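Long-range contact in SusD homolog (Bacteroides thetaiotaomicron, PDB 3SGH), which probably binds glycans at the outer membrane, as SusD-like lipoproteins do, on an alpha-alpha superhelical scaffold: residues A117-T126 against P136-M147. Sequence-based numbering, arbitrary orientation.
Sequences ASLQGPIPYT and PYDNEQTVWHAM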
loop_
_atom_site.group_PDB
_atom_site.type_symbol
_atom_site.label_atom_id
_atom_site.label_comp_id
_atom_site.label_asym_id
_atom_site.label_seq_id
_atom_site.Cartn_x
_atom_site.Cartn_y
_atom_site.Cartn_z
ATOM N N ALA A 117 -6.027 -2.786 -9.496
ATOM C CA ALA A 117 -6.739 -1.619 -10.067
ATOM C C ALA A 117 -6.032 -0.310 -9.708
ATOM O O ALA A 117 -5.954 0.595 -10.556
ATOM C CB ALA A 117 -8.216 -1.547 -9.600
ATOM N N SER A 118 -5.507 -0.229 -8.492
ATOM C CA SER A 118 -4.732 0.934 -8.013
ATOM C C SER A 118 -3.354 1.060 -8.687
ATOM O O SER A 118 -2.722 2.111 -8.617
ATOM C CB SER A 118 -4.597 0.883 -6.506
ATOM O OG SER A 118 -5.890 0.988 -5.905
ATOM N N LEU A 119 -2.895 -0.020 -9.318
ATOM C CA LEU A 119 -1.688 -0.020 -10.116
ATOM C C LEU A 119 -1.952 0.368 -11.587
ATOM O O LEU A 119 -1.311 1.279 -12.095
ATOM C CB LEU A 119 -1.033 -1.410 -10.053
ATOM C CG LEU A 119 -0.358 -1.763 -8.722
ATOM C CD1 LEU A 119 -0.002 -3.264 -8.599
ATOM C CD2 LEU A 119 0.958 -0.912 -8.517
ATOM N N GLN A 120 -2.810 -0.382 -12.292
ATOM C CA GLN A 120 -2.919 -0.255 -13.737
ATOM C C GLN A 120 -4.214 0.356 -14.241
ATOM O O GLN A 120 -4.278 0.797 -15.375
ATOM C CB GLN A 120 -2.720 -1.614 -14.432
ATOM C CG GLN A 120 -3.797 -2.612 -14.237
ATOM C CD GLN A 120 -3.590 -3.805 -15.144
ATOM O OE1 GLN A 120 -2.563 -4.452 -15.075
ATOM N NE2 GLN A 120 -4.532 -4.049 -16.048
ATOM N N GLY A 121 -5.233 0.402 -13.399
ATOM C CA GLY A 121 -6.525 0.944 -13.800
ATOM C C GLY A 121 -7.488 -0.146 -14.233
ATOM O O GLY A 121 -7.757 -1.073 -13.450
ATOM N N PRO A 122 -8.002 -0.071 -15.486
ATOM C CA PRO A 122 -8.920 -1.135 -15.904
ATOM C C PRO A 122 -8.324 -2.540 -15.717
ATOM O O PRO A 122 -7.156 -2.765 -15.994
ATOM C CB PRO A 122 -9.123 -0.856 -17.399
ATOM C CG PRO A 122 -8.919 0.564 -17.563
ATOM C CD PRO A 122 -7.823 0.933 -16.553
ATOM N N ILE A 123 -9.162 -3.470 -15.281
ATOM C CA ILE A 123 -8.816 -4.879 -15.243
ATOM C C ILE A 123 -10.058 -5.668 -15.607
ATOM O O ILE A 123 -11.160 -5.204 -15.397
ATOM C CB ILE A 123 -8.372 -5.305 -13.824
ATOM C CG1 ILE A 123 -9.463 -5.017 -12.783
ATOM C CG2 ILE A 123 -6.978 -4.688 -13.413
ATOM C CD1 ILE A 123 -9.199 -5.620 -11.385
ATOM N N PRO A 124 -9.898 -6.919 -16.048
ATOM C CA PRO A 124 -11.066 -7.799 -16.107
ATOM C C PRO A 124 -11.522 -8.168 -14.699
ATOM O O PRO A 124 -10.677 -8.422 -13.812
ATOM C CB PRO A 124 -10.549 -9.049 -16.853
ATOM C CG PRO A 124 -9.172 -8.752 -17.287
ATOM C CD PRO A 124 -8.663 -7.585 -16.476
ATOM N N TYR A 125 -12.827 -8.199 -14.484
ATOM C CA TYR A 125 -13.365 -8.520 -13.175
ATOM C C TYR A 125 -14.789 -9.079 -13.329
ATOM O O TYR A 125 -14.965 -10.303 -13.232
ATOM C CB TYR A 125 -13.246 -7.310 -12.216
ATOM C CG TYR A 125 -13.645 -7.615 -10.783
ATOM C CD1 TYR A 125 -12.713 -8.063 -9.861
ATOM C CD2 TYR A 125 -14.971 -7.489 -10.374
ATOM C CE1 TYR A 125 -13.070 -8.374 -8.549
ATOM C CE2 TYR A 125 -15.341 -7.816 -9.036
ATOM C CZ TYR A 125 -14.367 -8.264 -8.153
ATOM O OH TYR A 125 -14.698 -8.600 -6.871
ATOM N N THR A 126 -15.751 -8.234 -13.664
ATOM C CA THR A 126 -17.162 -8.646 -13.756
ATOM C C THR A 126 -17.414 -9.696 -14.818
ATOM O O THR A 126 -18.261 -10.572 -14.632
ATOM C CB THR A 126 -18.094 -7.458 -13.997
ATOM O OG1 THR A 126 -17.782 -6.845 -15.243
ATOM C CG2 THR A 126 -17.949 -6.410 -12.903
ATOM N N PRO A 136 -13.165 -9.591 -21.288
ATOM C CA PRO A 136 -13.224 -8.136 -21.381
ATOM C C PRO A 136 -12.836 -7.408 -20.108
ATOM O O PRO A 136 -12.987 -7.930 -18.967
ATOM C CB PRO A 136 -14.702 -7.861 -21.728
ATOM C CG PRO A 136 -15.139 -9.086 -22.414
ATOM C CD PRO A 136 -14.448 -10.206 -21.663
ATOM N N TYR A 137 -12.305 -6.208 -20.303
ATOM C CA TYR A 137 -11.894 -5.362 -19.182
ATOM C C TYR A 137 -13.091 -4.571 -18.675
ATOM O O TYR A 137 -13.909 -4.136 -19.454
ATOM C CB TYR A 137 -10.773 -4.388 -19.588
ATOM C CG TYR A 137 -9.371 -5.009 -19.626
ATOM C CD1 TYR A 137 -9.114 -6.195 -20.338
ATOM C CD2 TYR A 137 -8.306 -4.428 -18.931
ATOM C CE1 TYR A 137 -7.829 -6.757 -20.365
ATOM C CE2 TYR A 137 -7.035 -4.993 -18.964
ATOM C CZ TYR A 137 -6.808 -6.160 -19.703
ATOM O OH TYR A 137 -5.558 -6.743 -19.744
ATOM N N ASP A 138 -13.183 -4.401 -17.353
ATOM C CA ASP A 138 -14.069 -3.375 -16.758
ATOM C C ASP A 138 -13.329 -2.016 -16.787
ATOM O O ASP A 138 -12.113 -1.948 -16.527
ATOM C CB ASP A 138 -14.359 -3.672 -15.287
ATOM C CG ASP A 138 -15.220 -4.923 -15.069
ATOM O OD1 ASP A 138 -15.845 -5.411 -16.010
ATOM O OD2 ASP A 138 -15.234 -5.412 -13.916
ATOM N N ASN A 139 -14.040 -0.926 -17.055
ATOM C CA ASN A 139 -13.417 0.366 -16.801
ATOM C C ASN A 139 -13.317 0.568 -15.291
ATOM O O ASN A 139 -13.843 -0.231 -14.513
ATOM C CB ASN A 139 -14.118 1.497 -17.547
ATOM C CG ASN A 139 -15.508 1.803 -17.038
ATOM O OD1 ASN A 139 -15.900 1.409 -15.962
ATOM N ND2 ASN A 139 -16.254 2.511 -17.833
ATOM N N GLU A 140 -12.572 1.577 -14.869
ATOM C CA GLU A 140 -12.267 1.712 -13.466
ATOM C C GLU A 140 -13.531 1.970 -12.642
ATOM O O GLU A 140 -13.728 1.340 -11.619
ATOM C CB GLU A 140 -11.209 2.773 -13.252
ATOM C CG GLU A 140 -9.824 2.345 -13.804
ATOM C CD GLU A 140 -8.874 3.522 -13.909
ATOM O OE1 GLU A 140 -8.303 3.863 -12.855
ATOM O OE2 GLU A 140 -8.705 4.113 -15.022
ATOM N N GLN A 141 -14.437 2.829 -13.100
ATOM C CA GLN A 141 -15.680 2.978 -12.341
ATOM C C GLN A 141 -16.361 1.623 -12.105
ATOM O O GLN A 141 -16.818 1.323 -10.989
ATOM C CB GLN A 141 -16.654 3.984 -12.994
ATOM C CG GLN A 141 -17.893 4.147 -12.172
ATOM C CD GLN A 141 -18.972 4.872 -12.922
ATOM O OE1 GLN A 141 -19.281 4.529 -14.069
ATOM N NE2 GLN A 141 -19.558 5.871 -12.290
ATOM N N THR A 142 -16.405 0.793 -13.138
ATOM C CA THR A 142 -17.166 -0.445 -13.068
ATOM C C THR A 142 -16.528 -1.406 -12.106
ATOM O O THR A 142 -17.216 -2.018 -11.289
ATOM C CB THR A 142 -17.295 -1.083 -14.488
ATOM O OG1 THR A 142 -18.116 -0.211 -15.298
ATOM C CG2 THR A 142 -17.934 -2.453 -14.420
ATOM N N VAL A 143 -15.205 -1.543 -12.181
ATOM C CA VAL A 143 -14.523 -2.493 -11.271
ATOM C C VAL A 143 -14.564 -2.006 -9.824
ATOM O O VAL A 143 -14.798 -2.794 -8.944
ATOM C CB VAL A 143 -13.085 -2.896 -11.715
ATOM C CG1 VAL A 143 -12.099 -1.727 -11.708
ATOM C CG2 VAL A 143 -12.600 -4.033 -10.860
ATOM N N TRP A 144 -14.375 -0.717 -9.569
ATOM C CA TRP A 144 -14.475 -0.243 -8.192
ATOM C C TRP A 144 -15.871 -0.516 -7.628
ATOM O O TRP A 144 -16.011 -1.022 -6.519
ATOM C CB TRP A 144 -14.080 1.231 -8.109
ATOM C CG TRP A 144 -12.554 1.399 -8.117
ATOM C CD1 TRP A 144 -11.775 1.691 -9.192
ATOM C CD2 TRP A 144 -11.644 1.206 -7.016
ATOM N NE1 TRP A 144 -10.479 1.746 -8.844
ATOM C CE2 TRP A 144 -10.343 1.421 -7.522
ATOM C CE3 TRP A 144 -11.807 0.892 -5.674
ATOM C CZ2 TRP A 144 -9.208 1.355 -6.715
ATOM C CZ3 TRP A 144 -10.670 0.776 -4.872
ATOM C CH2 TRP A 144 -9.396 0.992 -5.399
ATOM N N HIS A 145 -16.902 -0.180 -8.388
ATOM C CA HIS A 145 -18.292 -0.443 -7.919
ATOM C C HIS A 145 -18.587 -1.936 -7.734
ATOM O O HIS A 145 -19.164 -2.345 -6.693
ATOM C CB HIS A 145 -19.311 0.204 -8.837
ATOM C CG HIS A 145 -19.384 1.696 -8.701
ATOM N ND1 HIS A 145 -20.560 2.396 -8.845
ATOM C CD2 HIS A 145 -18.428 2.620 -8.472
ATOM C CE1 HIS A 145 -20.321 3.689 -8.698
ATOM N NE2 HIS A 145 -19.033 3.853 -8.476
ATOM N N ALA A 146 -18.155 -2.759 -8.697
ATOM C CA ALA A 146 -18.279 -4.207 -8.589
ATOM C C ALA A 146 -17.588 -4.757 -7.348
ATOM O O ALA A 146 -18.157 -5.618 -6.691
ATOM C CB ALA A 146 -17.731 -4.916 -9.828
HETATM N N MSE A 147 -16.374 -4.263 -7.054
HETATM C CA MSE A 147 -15.619 -4.714 -5.884
HETATM C C MSE A 147 -16.323 -4.300 -4.593
HETATM O O MSE A 147 -16.382 -5.111 -3.660
HETATM C CB MSE A 147 -14.141 -4.267 -5.907
HETATM C CG MSE A 147 -13.348 -4.893 -6.989
HETATM SE SE MSE A 147 -11.468 -4.481 -6.874
HETATM C CE MSE A 147 -11.664 -2.592 -7.301
HETATM O O HOH W 1 -8.133 2.407 -10.629
HETATM O O HOH W 2 -2.987 -5.895 -18.286
HETATM O O HOH W 3 -14.628 -7.607 -16.713
#
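Between the end of helix 100-120 and the start of helix 140-162 the two backbones come close, with P124 CA and Y137 CA 4.0 Å apart, and the backbone N of D138 donates to I123 O (2.9 Å). The D138 carboxylate then takes T126 on the syn sides of both oxygens, somewhat out of the carboxylate plane: OD2 receives the backbone N of T126 in a nearly straight bond (2.9 Å, 169°), while OD1 accepts from OG1 of the same threonine at a short 2.5 Å. With OG1 between its own backbone N and carbonyl carbon (chi1 62°), T126 presents hydroxyl and amide together. A water held by D138 OD1 also bridges P136 O and Y125 N. With D138 cut back to an alanine, the T126 amide and hydroxyl would probably lose both acceptors, and that water one of its partners.

On the helix side, M147 lays CG over one face of the Y125 ring, 4.0 Å from its centroid, its selenium lying obliquely as a Met-aromatic contact; V143 CG2 packs against Y125 CB at 3.6 Å. The Y125 hydroxyl bonds to D150 one turn further on. Across the loop, P124 CD sits squarely over the Y137 ring, 3.8 Å from the centroid in a CH-pi contact, with W77 touching both residues. A second water joins A117 O, E140 OE1 and the indole NE1 of W144; E140 OE1 also accepts from the backbone N of W490.

With only one backbone-to-backbone hydrogen bond across the segments, the fit between these consecutive helices depends largely on side chains and bridging waters, chiefly on hydrogen bonds to one carboxylate and on the Y125 and Y137 rings.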